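Local coordinates for aminopeptidase-like protein (Chaetomium thermophilum, PDB 5JM6) that probably acts as a zinc-dependent aminopeptidase of the M18 family, built as a dodecamer and linked to the Cvt pathway of selective autophagy, at residues G101-T106 with F115-A120; N125-I130 with I330-L335; L137-K142 with L156-Y161. All coordinates share one frame; numbering follows the deposited sequence.

Contact 1: G101-T106 with F115-A120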
ATOM      1  N   GLY A 101      15.878  16.883  67.273  1.00 31.10           N
ATOM      2  CA  GLY A 101      15.989  15.451  67.056  1.00 29.59           C
ATOM      3  C   GLY A 101      16.131  15.088  65.590  1.00 34.49           C
ATOM      4  O   GLY A 101      15.781  15.874  64.711  1.00 31.35           O
ATOM      5  N   LYS A 102      16.656  13.895  65.323  1.00 32.23           N
ATOM      6  CA  LYS A 102      16.855  13.433  63.950  1.00 33.08           C
ATOM      7  C   LYS A 102      16.367  11.995  63.808  1.00 33.06           C
ATOM      8  O   LYS A 102      16.759  11.121  64.580  1.00 34.07           O
ATOM      9  CB  LYS A 102      18.330  13.556  63.551  1.00 34.37           C
ATOM     10  CG  LYS A 102      18.938  14.918  63.884  1.00 36.33           C
ATOM     11  CD  LYS A 102      20.387  15.052  63.445  1.00 39.00           C
ATOM     12  CE  LYS A 102      21.284  14.026  64.111  1.00 44.24           C
ATOM     13  NZ  LYS A 102      22.719  14.327  63.850  1.00 55.08           N
ATOM     14  N   TYR A 103      15.508  11.754  62.821  1.00 32.43           N
ATOM     15  CA  TYR A 103      14.796  10.483  62.732  1.00 33.37           C
ATOM     16  C   TYR A 103      14.694   9.940  61.308  1.00 33.00           C
ATOM     17  O   TYR A 103      14.988  10.644  60.341  1.00 32.22           O
ATOM     18  CB  TYR A 103      13.391  10.637  63.325  1.00 30.49           C
ATOM     19  CG  TYR A 103      13.379  11.296  64.685  1.00 30.46           C
ATOM     20  CD1 TYR A 103      13.577  10.553  65.842  1.00 34.39           C
ATOM     21  CD2 TYR A 103      13.184  12.667  64.813  1.00 33.49           C
ATOM     22  CE1 TYR A 103      13.575  11.154  67.087  1.00 32.04           C
ATOM     23  CE2 TYR A 103      13.181  13.276  66.053  1.00 33.89           C
ATOM     24  CZ  TYR A 103      13.377  12.516  67.187  1.00 35.36           C
ATOM     25  OH  TYR A 103      13.372  13.121  68.423  1.00 39.23           O
ATOM     26  N   PHE A 104      14.297   8.676  61.193  1.00 31.36           N
ATOM     27  CA  PHE A 104      13.939   8.095  59.902  1.00 32.37           C
ATOM     28  C   PHE A 104      12.960   6.937  60.064  1.00 35.91           C
ATOM     29  O   PHE A 104      12.866   6.332  61.133  1.00 31.32           O
ATOM     30  CB  PHE A 104      15.181   7.626  59.136  1.00 31.09           C
ATOM     31  CG  PHE A 104      15.831   6.390  59.704  1.00 38.22           C
ATOM     32  CD1 PHE A 104      16.805   6.492  60.682  1.00 37.27           C
ATOM     33  CD2 PHE A 104      15.486   5.128  59.240  1.00 36.06           C
ATOM     34  CE1 PHE A 104      17.412   5.361  61.198  1.00 34.47           C
ATOM     35  CE2 PHE A 104      16.087   3.993  59.754  1.00 36.35           C
ATOM     36  CZ  PHE A 104      17.055   4.111  60.730  1.00 34.81           C
ATOM     37  N   THR A 105      12.237   6.633  58.991  1.00 31.97           N
ATOM     38  CA  THR A 105      11.303   5.513  58.986  1.00 37.94           C
ATOM     39  C   THR A 105      11.380   4.778  57.649  1.00 34.99           C
ATOM     40  O   THR A 105      11.737   5.355  56.620  1.00 35.06           O
ATOM     41  CB  THR A 105       9.860   5.990  59.289  1.00 35.72           C
ATOM     42  OG1 THR A 105       9.807   6.483  60.632  1.00 40.94           O
ATOM     43  CG2 THR A 105       8.839   4.862  59.154  1.00 37.01           C
ATOM     44  N   THR A 106      11.053   3.493  57.695  1.00 38.87           N
ATOM     45  CA  THR A 106      11.233   2.569  56.593  1.00 33.91           C
ATOM     46  C   THR A 106       9.919   1.871  56.254  1.00 40.61           C
ATOM     47  O   THR A 106       9.094   1.626  57.134  1.00 45.25           O
ATOM     48  CB  THR A 106      12.319   1.535  56.960  1.00 37.71           C
ATOM     49  OG1 THR A 106      13.611   2.117  56.751  1.00 46.23           O
ATOM     50  CG2 THR A 106      12.197   0.255  56.146  1.00 38.16           C
ATOM     51  N   PHE A 115      14.260  12.805  58.476  1.00 29.08           N
ATOM     52  CA  PHE A 115      14.016  14.210  58.770  1.00 29.13           C
ATOM     53  C   PHE A 115      14.703  14.687  60.044  1.00 31.80           C
ATOM     54  O   PHE A 115      15.001  13.895  60.940  1.00 30.12           O
ATOM     55  CB  PHE A 115      12.507  14.480  58.861  1.00 26.54           C
ATOM     56  CG  PHE A 115      11.812  13.719  59.958  1.00 28.30           C
ATOM     57  CD1 PHE A 115      11.416  12.405  59.768  1.00 30.10           C
ATOM     58  CD2 PHE A 115      11.540  14.325  61.175  1.00 31.13           C
ATOM     59  CE1 PHE A 115      10.772  11.705  60.774  1.00 29.59           C
ATOM     60  CE2 PHE A 115      10.896  13.631  62.186  1.00 29.23           C
ATOM     61  CZ  PHE A 115      10.514  12.320  61.985  1.00 28.96           C
ATOM     62  N   THR A 116      14.962  15.990  60.103  1.00 32.08           N
ATOM     63  CA  THR A 116      15.462  16.634  61.310  1.00 32.12           C
ATOM     64  C   THR A 116      14.479  17.702  61.765  1.00 29.68           C
ATOM     65  O   THR A 116      13.928  18.443  60.950  1.00 29.58           O
ATOM     66  CB  THR A 116      16.840  17.288  61.102  1.00 31.84           C
ATOM     67  OG1 THR A 116      16.693  18.481  60.323  1.00 35.65           O
ATOM     68  CG2 THR A 116      17.786  16.333  60.399  1.00 32.48           C
ATOM     69  N   VAL A 117      14.268  17.774  63.073  1.00 35.53           N
ATOM     70  CA  VAL A 117      13.360  18.747  63.658  1.00 34.24           C
ATOM     71  C   VAL A 117      14.156  19.940  64.173  1.00 37.90           C
ATOM     72  O   VAL A 117      15.038  19.775  65.011  1.00 42.97           O
ATOM     73  CB  VAL A 117      12.547  18.128  64.810  1.00 31.91           C
ATOM     74  CG1 VAL A 117      11.457  19.081  65.270  1.00 34.03           C
ATOM     75  CG2 VAL A 117      11.959  16.788  64.383  1.00 30.35           C
ATOM     76  N   GLY A 118      13.862  21.132  63.667  1.00 34.69           N
ATOM     77  CA  GLY A 118      14.565  22.326  64.104  1.00 34.60           C
ATOM     78  C   GLY A 118      14.387  22.578  65.591  1.00 39.38           C
ATOM     79  O   GLY A 118      13.358  22.226  66.164  1.00 37.76           O
ATOM     80  N   GLN A 119      15.391  23.180  66.223  1.00 39.74           N
ATOM     81  CA  GLN A 119      15.338  23.446  67.659  1.00 40.95           C
ATOM     82  C   GLN A 119      14.284  24.487  68.014  1.00 39.07           C
ATOM     83  O   GLN A 119      13.823  24.551  69.153  1.00 42.49           O
ATOM     84  CB  GLN A 119      16.696  23.916  68.176  1.00 42.80           C
ATOM     85  CG  GLN A 119      17.815  22.911  68.030  1.00 59.13           C
ATOM     86  CD  GLN A 119      19.165  23.520  68.346  1.00 72.01           C
ATOM     87  OE1 GLN A 119      19.324  24.219  69.348  1.00 66.67           O
ATOM     88  NE2 GLN A 119      20.140  23.276  67.480  1.00 62.45           N
ATOM     89  N   ALA A 120      13.930  25.317  67.041  1.00 38.67           N
ATOM     90  CA  ALA A 120      12.918  26.352  67.231  1.00 35.28           C
ATOM     91  C   ALA A 120      11.538  25.883  66.777  1.00 35.13           C
ATOM     92  O   ALA A 120      10.606  26.681  66.689  1.00 38.32           O
ATOM     93  CB  ALA A 120      13.316  27.623  66.500  1.00 33.39           C
TER

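Contact 2: N125-I130 with I330-L335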
ATOM      1  N   ASN A 125       4.522  24.968  62.328  1.00 31.61           N
ATOM      2  CA  ASN A 125       5.664  25.355  61.511  1.00 29.53           C
ATOM      3  C   ASN A 125       5.764  24.472  60.276  1.00 34.14           C
ATOM      4  O   ASN A 125       5.340  23.315  60.290  1.00 35.40           O
ATOM      5  CB  ASN A 125       6.959  25.286  62.323  1.00 33.91           C
ATOM      6  CG  ASN A 125       7.038  26.365  63.385  1.00 34.63           C
ATOM      7  OD1 ASN A 125       6.097  27.135  63.573  1.00 32.46           O
ATOM      8  ND2 ASN A 125       8.164  26.424  64.089  1.00 30.36           N
ATOM      9  N   GLY A 126       6.327  25.024  59.209  1.00 35.16           N
ATOM     10  CA  GLY A 126       6.337  24.355  57.924  1.00 29.09           C
ATOM     11  C   GLY A 126       7.416  23.309  57.765  1.00 27.90           C
ATOM     12  O   GLY A 126       8.331  23.200  58.580  1.00 30.79           O
ATOM     13  N   ILE A 127       7.295  22.536  56.694  1.00 32.15           N
ATOM     14  CA  ILE A 127       8.256  21.497  56.375  1.00 30.72           C
ATOM     15  C   ILE A 127       8.940  21.818  55.055  1.00 33.20           C
ATOM     16  O   ILE A 127       8.283  22.169  54.077  1.00 36.00           O
ATOM     17  CB  ILE A 127       7.578  20.120  56.283  1.00 31.08           C
ATOM     18  CG1 ILE A 127       6.683  19.897  57.503  1.00 25.63           C
ATOM     19  CG2 ILE A 127       8.615  19.015  56.157  1.00 30.51           C
ATOM     20  CD1 ILE A 127       5.504  19.012  57.234  1.00 22.81           C
ATOM     21  N   ALA A 128      10.262  21.714  55.033  1.00 32.50           N
ATOM     22  CA  ALA A 128      11.000  21.801  53.784  1.00 33.46           C
ATOM     23  C   ALA A 128      11.349  20.381  53.363  1.00 35.59           C
ATOM     24  O   ALA A 128      12.183  19.728  53.989  1.00 30.95           O
ATOM     25  CB  ALA A 128      12.250  22.653  53.945  1.00 24.54           C
ATOM     26  N   MET A 129      10.700  19.899  52.308  1.00 30.33           N
ATOM     27  CA  MET A 129      10.790  18.487  51.959  1.00 30.76           C
ATOM     28  C   MET A 129      11.218  18.233  50.516  1.00 35.11           C
ATOM     29  O   MET A 129      10.862  18.976  49.601  1.00 32.48           O
ATOM     30  CB  MET A 129       9.449  17.790  52.233  1.00 28.68           C
ATOM     31  CG  MET A 129       8.218  18.531  51.725  1.00 31.61           C
ATOM     32  SD  MET A 129       6.687  17.650  52.103  1.00 38.06           S
ATOM     33  CE  MET A 129       5.791  18.880  53.050  1.00 34.34           C
ATOM     34  N   ILE A 130      12.001  17.173  50.341  1.00 31.71           N
ATOM     35  CA  ILE A 130      12.429  16.708  49.028  1.00 29.77           C
ATOM     36  C   ILE A 130      11.967  15.272  48.818  1.00 31.08           C
ATOM     37  O   ILE A 130      12.135  14.426  49.696  1.00 29.45           O
ATOM     38  CB  ILE A 130      13.961  16.770  48.865  1.00 33.09           C
ATOM     39  CG1 ILE A 130      14.489  18.158  49.232  1.00 32.05           C
ATOM     40  CG2 ILE A 130      14.365  16.383  47.447  1.00 34.51           C
ATOM     41  CD1 ILE A 130      16.000  18.225  49.322  1.00 31.16           C
ATOM     42  N   ILE A 330      10.944  21.776  59.817  1.00 36.42           N
ATOM     43  CA  ILE A 330      11.397  20.397  59.743  1.00 29.01           C
ATOM     44  C   ILE A 330      12.016  20.197  58.369  1.00 30.75           C
ATOM     45  O   ILE A 330      11.447  20.614  57.360  1.00 30.57           O
ATOM     46  CB  ILE A 330      10.242  19.392  59.967  1.00 31.40           C
ATOM     47  CG1 ILE A 330       9.795  19.405  61.431  1.00 35.91           C
ATOM     48  CG2 ILE A 330      10.657  17.987  59.553  1.00 31.42           C
ATOM     49  CD1 ILE A 330       8.593  18.525  61.711  1.00 36.32           C
ATOM     50  N   LYS A 331      13.198  19.592  58.332  1.00 30.79           N
ATOM     51  CA  LYS A 331      13.873  19.310  57.073  1.00 34.04           C
ATOM     52  C   LYS A 331      13.780  17.824  56.776  1.00 32.62           C
ATOM     53  O   LYS A 331      14.251  17.003  57.556  1.00 35.18           O
ATOM     54  CB  LYS A 331      15.328  19.763  57.127  1.00 27.98           C
ATOM     55  CG  LYS A 331      15.485  21.259  57.289  1.00 24.25           C
ATOM     56  CD  LYS A 331      16.911  21.627  57.631  1.00 26.38           C
ATOM     57  CE  LYS A 331      17.011  23.091  58.011  1.00 27.07           C
ATOM     58  NZ  LYS A 331      18.426  23.537  58.088  1.00 34.62           N
ATOM     59  N   LEU A 332      13.180  17.486  55.639  1.00 27.81           N
ATOM     60  CA  LEU A 332      12.771  16.115  55.367  1.00 29.76           C
ATOM     61  C   LEU A 332      13.142  15.663  53.958  1.00 29.76           C
ATOM     62  O   LEU A 332      13.043  16.431  53.002  1.00 30.22           O
ATOM     63  CB  LEU A 332      11.256  15.982  55.585  1.00 28.56           C
ATOM     64  CG  LEU A 332      10.537  14.634  55.479  1.00 31.78           C
ATOM     65  CD1 LEU A 332       9.299  14.640  56.368  1.00 20.41           C
ATOM     66  CD2 LEU A 332      10.150  14.303  54.040  1.00 23.08           C
ATOM     67  N   VAL A 333      13.565  14.409  53.840  1.00 31.80           N
ATOM     68  CA  VAL A 333      13.789  13.789  52.540  1.00 33.00           C
ATOM     69  C   VAL A 333      13.012  12.477  52.468  1.00 34.30           C
ATOM     70  O   VAL A 333      13.086  11.651  53.380  1.00 29.06           O
ATOM     71  CB  VAL A 333      15.284  13.521  52.273  1.00 30.75           C
ATOM     72  CG1 VAL A 333      15.471  12.885  50.902  1.00 26.52           C
ATOM     73  CG2 VAL A 333      16.086  14.809  52.376  1.00 27.67           C
ATOM     74  N   ALA A 334      12.258  12.302  51.389  1.00 27.18           N
ATOM     75  CA  ALA A 334      11.466  11.095  51.189  1.00 26.43           C
ATOM     76  C   ALA A 334      11.902  10.376  49.919  1.00 31.38           C
ATOM     77  O   ALA A 334      11.769  10.910  48.819  1.00 34.89           O
ATOM     78  CB  ALA A 334       9.984  11.437  51.126  1.00 25.23           C
ATOM     79  N   LEU A 335      12.430   9.168  50.077  1.00 28.63           N
ATOM     80  CA  LEU A 335      12.842   8.363  48.936  1.00 31.08           C
ATOM     81  C   LEU A 335      11.882   7.195  48.754  1.00 33.90           C
ATOM     82  O   LEU A 335      11.731   6.359  49.645  1.00 36.32           O
ATOM     83  CB  LEU A 335      14.278   7.863  49.114  1.00 28.65           C
ATOM     84  CG  LEU A 335      15.330   8.952  49.341  1.00 24.05           C
ATOM     85  CD1 LEU A 335      16.729   8.360  49.404  1.00 23.85           C
ATOM     86  CD2 LEU A 335      15.241  10.019  48.262  1.00 29.37           C
TER

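Contact 3: L137-K142 with L156-Y161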
ATOM      1  N   LEU A 137      15.039   1.038  36.331  1.00 53.91           N
ATOM      2  CA  LEU A 137      14.611   0.017  35.393  1.00 54.70           C
ATOM      3  C   LEU A 137      15.519  -1.168  35.617  1.00 49.37           C
ATOM      4  O   LEU A 137      16.727  -1.019  35.672  1.00 50.70           O
ATOM      5  CB  LEU A 137      14.740   0.513  33.958  1.00 52.80           C
ATOM      6  CG  LEU A 137      13.568   1.323  33.413  1.00 57.89           C
ATOM      7  CD1 LEU A 137      13.453   2.634  34.165  1.00 57.38           C
ATOM      8  CD2 LEU A 137      13.776   1.585  31.938  1.00 60.17           C
ATOM      9  N   THR A 138      14.933  -2.350  35.731  1.00 49.34           N
ATOM     10  CA  THR A 138      15.690  -3.562  36.022  1.00 49.80           C
ATOM     11  C   THR A 138      14.890  -4.798  35.616  1.00 47.75           C
ATOM     12  O   THR A 138      13.703  -4.699  35.315  1.00 56.68           O
ATOM     13  CB  THR A 138      16.075  -3.635  37.516  1.00 49.20           C
ATOM     14  OG1 THR A 138      17.086  -4.633  37.710  1.00 45.13           O
ATOM     15  CG2 THR A 138      14.861  -3.949  38.378  1.00 46.74           C
ATOM     16  N   ALA A 139      15.549  -5.952  35.566  1.00 33.39           N
ATOM     17  CA  ALA A 139      14.888  -7.188  35.157  1.00 40.88           C
ATOM     18  C   ALA A 139      14.787  -8.176  36.314  1.00 39.26           C
ATOM     19  O   ALA A 139      15.789  -8.743  36.744  1.00 37.31           O
ATOM     20  CB  ALA A 139      15.627  -7.819  33.988  1.00 43.55           C
ATOM     21  N   ARG A 140      13.570  -8.398  36.798  1.00 40.04           N
ATOM     22  CA  ARG A 140      13.369  -9.244  37.968  1.00 37.64           C
ATOM     23  C   ARG A 140      13.223 -10.714  37.603  1.00 36.32           C
ATOM     24  O   ARG A 140      12.602 -11.061  36.598  1.00 34.86           O
ATOM     25  CB  ARG A 140      12.144  -8.775  38.755  1.00 44.15           C
ATOM     26  CG  ARG A 140      12.293  -7.360  39.276  1.00 51.85           C
ATOM     27  CD  ARG A 140      11.266  -7.015  40.335  1.00 60.72           C
ATOM     28  NE  ARG A 140      11.921  -6.399  41.485  1.00 70.37           N
ATOM     29  CZ  ARG A 140      11.999  -5.088  41.696  1.00 69.22           C
ATOM     30  NH1 ARG A 140      11.448  -4.238  40.840  1.00 69.33           N
ATOM     31  NH2 ARG A 140      12.625  -4.629  42.769  1.00 60.60           N
ATOM     32  N   LEU A 141      13.812 -11.569  38.432  1.00 33.83           N
ATOM     33  CA  LEU A 141      13.663 -13.008  38.283  1.00 34.54           C
ATOM     34  C   LEU A 141      12.201 -13.408  38.431  1.00 40.34           C
ATOM     35  O   LEU A 141      11.498 -12.925  39.319  1.00 39.72           O
ATOM     36  CB  LEU A 141      14.518 -13.753  39.311  1.00 35.24           C
ATOM     37  CG  LEU A 141      15.945 -14.152  38.924  1.00 36.09           C
ATOM     38  CD1 LEU A 141      16.798 -12.937  38.584  1.00 30.40           C
ATOM     39  CD2 LEU A 141      16.583 -14.964  40.041  1.00 31.67           C
ATOM     40  N   LYS A 142      11.751 -14.290  37.547  1.00 39.49           N
ATOM     41  CA  LYS A 142      10.399 -14.826  37.598  1.00 39.38           C
ATOM     42  C   LYS A 142      10.194 -15.624  38.884  1.00 34.20           C
ATOM     43  O   LYS A 142      11.169 -16.072  39.487  1.00 37.36           O
ATOM     44  CB  LYS A 142      10.142 -15.708  36.376  1.00 35.90           C
ATOM     45  CG  LYS A 142      10.236 -14.978  35.044  1.00 36.37           C
ATOM     46  CD  LYS A 142       9.002 -15.248  34.217  1.00 37.54           C
ATOM     47  CE  LYS A 142       9.046 -14.623  32.829  1.00 40.42           C
ATOM     48  NZ  LYS A 142      10.079 -15.225  31.943  1.00 47.29           N
ATOM     49  N   LEU A 156      17.740 -18.394  32.187  1.00 36.51           N
ATOM     50  CA  LEU A 156      17.103 -17.854  33.383  1.00 33.00           C
ATOM     51  C   LEU A 156      15.822 -17.094  33.049  1.00 34.88           C
ATOM     52  O   LEU A 156      15.843 -16.170  32.236  1.00 33.01           O
ATOM     53  CB  LEU A 156      18.070 -16.927  34.120  1.00 34.26           C
ATOM     54  CG  LEU A 156      17.550 -16.300  35.410  1.00 30.75           C
ATOM     55  CD1 LEU A 156      17.451 -17.356  36.489  1.00 30.10           C
ATOM     56  CD2 LEU A 156      18.443 -15.154  35.851  1.00 34.93           C
ATOM     57  N   GLY A 157      14.707 -17.498  33.650  1.00 34.53           N
ATOM     58  CA  GLY A 157      13.461 -16.772  33.470  1.00 33.62           C
ATOM     59  C   GLY A 157      13.446 -15.424  34.167  1.00 35.55           C
ATOM     60  O   GLY A 157      13.547 -15.353  35.391  1.00 37.28           O
ATOM     61  N   VAL A 158      13.260 -14.355  33.398  1.00 34.09           N
ATOM     62  CA  VAL A 158      13.177 -13.017  33.974  1.00 33.28           C
ATOM     63  C   VAL A 158      12.028 -12.242  33.351  1.00 32.28           C
ATOM     64  O   VAL A 158      11.505 -12.616  32.301  1.00 35.98           O
ATOM     65  CB  VAL A 158      14.485 -12.206  33.789  1.00 35.43           C
ATOM     66  CG1 VAL A 158      15.679 -12.946  34.382  1.00 32.16           C
ATOM     67  CG2 VAL A 158      14.715 -11.877  32.320  1.00 31.09           C
ATOM     68  N   ALA A 159      11.639 -11.160  34.012  1.00 37.63           N
ATOM     69  CA  ALA A 159      10.563 -10.306  33.538  1.00 39.77           C
ATOM     70  C   ALA A 159      11.002  -8.855  33.633  1.00 45.98           C
ATOM     71  O   ALA A 159      11.486  -8.427  34.684  1.00 46.11           O
ATOM     72  CB  ALA A 159       9.298 -10.540  34.349  1.00 29.47           C
ATOM     73  N   GLN A 160      10.852  -8.094  32.551  1.00 48.61           N
ATOM     74  CA  GLN A 160      11.233  -6.692  32.617  1.00 58.84           C
ATOM     75  C   GLN A 160      10.303  -6.000  33.609  1.00 61.93           C
ATOM     76  O   GLN A 160       9.077  -6.040  33.483  1.00 56.91           O
ATOM     77  CB  GLN A 160      11.206  -6.020  31.228  1.00 58.56           C
ATOM     78  CG  GLN A 160       9.838  -5.655  30.644  1.00 61.51           C
ATOM     79  CD  GLN A 160       9.112  -6.836  30.028  1.00 66.66           C
ATOM     80  OE1 GLN A 160       9.649  -7.940  29.948  1.00 65.89           O
ATOM     81  NE2 GLN A 160       7.881  -6.605  29.583  1.00 69.77           N
ATOM     82  N   TYR A 161      10.904  -5.397  34.628  1.00 66.84           N
ATOM     83  CA  TYR A 161      10.145  -4.721  35.665  1.00 70.88           C
ATOM     84  C   TYR A 161       9.545  -3.439  35.126  1.00 73.80           C
ATOM     85  O   TYR A 161       8.335  -3.225  35.178  1.00 81.74           O
ATOM     86  CB  TYR A 161      11.044  -4.428  36.875  1.00 66.90           C
ATOM     87  CG  TYR A 161      10.700  -3.170  37.653  1.00 66.93           C
ATOM     88  CD1 TYR A 161      11.586  -2.097  37.705  1.00 62.56           C
ATOM     89  CD2 TYR A 161       9.502  -3.060  38.341  1.00 65.39           C
ATOM     90  CE1 TYR A 161      11.278  -0.948  38.419  1.00 63.59           C
ATOM     91  CE2 TYR A 161       9.191  -1.922  39.055  1.00 67.33           C
ATOM     92  CZ  TYR A 161      10.076  -0.867  39.089  1.00 65.87           C
ATOM     93  OH  TYR A 161       9.752   0.266  39.802  1.00 63.15           O
TER

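Contact 1: G101-T106 with F115-A120
Tyr103 and Phe115 face each other across the antiparallel hairpin formed by strands 102-107 and 111-117. They are a hydrogen-bonded pair. Tyr103 N donates to Phe115 O at 2.9 Å, nearly along the C=O axis, and Phe115 N returns the bond to Tyr103 O from above the carbonyl plane. Val117 N adds a third bond to Gly101 O, also 2.9 Å and close to straight (175°). The Tyr103 side chain leaves beside its backbone N, with CG anti to the carbonyl carbon (chi1 -49°). Its CB lies over the face of the Phe115 ring, 4.0 Å from the ring centroid, a CH-pi contact. CG comes next to Phe115 CZ at 4.1 Å. CD2 meets Phe115 CE2 at 3.6 Å, and the two rings cross obliquely with planes 37° apart. CE2 has Val117 CG2 at the ring edge, 4.1 Å away. The OH at the tip is hydrogen-bonded to Val98 N. An alanine in place of Phe115 would probably cost Tyr103 CB and CD2 their aromatic partner and loosen the packing against Ile330 and Leu332 of the next strand. On the other face of the hairpin, Lys102 CG lies alongside Thr116 CG2, while Lys102 NZ bonds to Ala82 O. The backbone thus sets the register, and apolar contacts fill the Tyr103 face, with the one phenol hydroxyl satisfied by a main-chain N-H.

Contact 2: N125-I130 with I330-L335
Ile127 and Leu332 lie side by side and point the same way, on a shared face of two parallel strands. Ile127 CG2 is the touching branch. It stands anti to the backbone N and fits between two neighbours, with Ile330 CG2 at 4.1 Å and Leu332 CB also at 4.1 Å. Further along, Leu332 CG is anti to its backbone N (chi1 -175°), which brings CD2 to Met129 CB at 4.0 Å. Only the root of Met129 takes part: its CG sits between N and the carbonyl carbon, and the thioether end leads away from strand 330-336, outward from the sheet. Helix 353-368 covers this face through Ile358, Ile361 and Leu354. Ala128, Ile130, Lys331 and Val333 point to the opposite face, where helices 305-320 and 495-514 pack. There Lys331 NZ bonds to Lys322 O and makes salt bridges to Asp327 and Asp508, which probably offset its buried charge. Five backbone bonds fix the register in a parallel ladder. Ile330 N to Gly126 O is the longest at 3.2 Å. Ala128 N to Ile330 O is 2.8 Å and runs nearly along the C=O axis. Ala334 N to Ile130 O, 2.7 Å, closes the ladder. A mixed sheet with helices on both faces is the core of the zinc exopeptidase fold, and these two strands run on toward the zinc ligands His133 and Glu340.

Contact 3: L137-K142 with L156-Y161
Backbone hydrogen bonds run the length of this antiparallel pair. Arg140 and Ala159 form a hydrogen-bonded pair: Ala159 N reaches Arg140 O at 2.8 Å, and Arg140 N bonds to Ala159 O at 3.0 Å. Tyr161 N to Thr138 O and Lys142 N to Gly157 O extend the ladder at the two ends. One side chain joins in. The Lys142 chain, bent at chi2 and chi4, passes over Gly157 and brings NZ to Val158 O at 3.0 Å, above the carbonyl plane. A salt bridge to Glu222 holds the same ammonium group, and Met451 of a neighbouring subunit packs on this lysine. The hairpin of strands 139-141 and 153-160 lies inside a six-stranded antiparallel sheet, separate from the mixed sheet of the catalytic core. The cation-pi contact is between Arg140 and Tyr161. NH1 hangs over one ring face, 3.4 Å from Tyr161 CG, while Arg140 CZ is 4.8 Å from the Tyr161 ring centroid. The guanidinium stands almost upright on the ring, with planes 86° apart. Tyr161 OH bonds to Asp135, which fixes the far end of the ring. The remaining contacts are apolar. Thr138 CG2 touches Tyr161 CD1 obliquely at 3.8 Å. Leu141 CD1 meets Leu156 CD2 at 3.9 Å, the two chains crossing at about a right angle. Leu137 lies beside the zinc ligands Glu340 and His485, its side chain about 4 Å from a bound zinc.

How the contacts relate
From the N terminus, contact 1 comes first and closes a short hairpin, with eight residues between its segments. The chain then enters strand 127-133, the first half of contact 2. That contact closes after 199 intervening residues, when strand 330-336 returns beside it. Contact 3, a second hairpin, opens and closes inside this long loop. Contacts 1 and 2 share the mixed sheet: strands 111-117 and 330-336 are neighbours, with a probable hydrogen bond from Thr116 N to Lys331 O at 2.8 Å. Contact 3 belongs to the antiparallel sheet across the chain's centre, its own centre about 34 Å from that of contact 2.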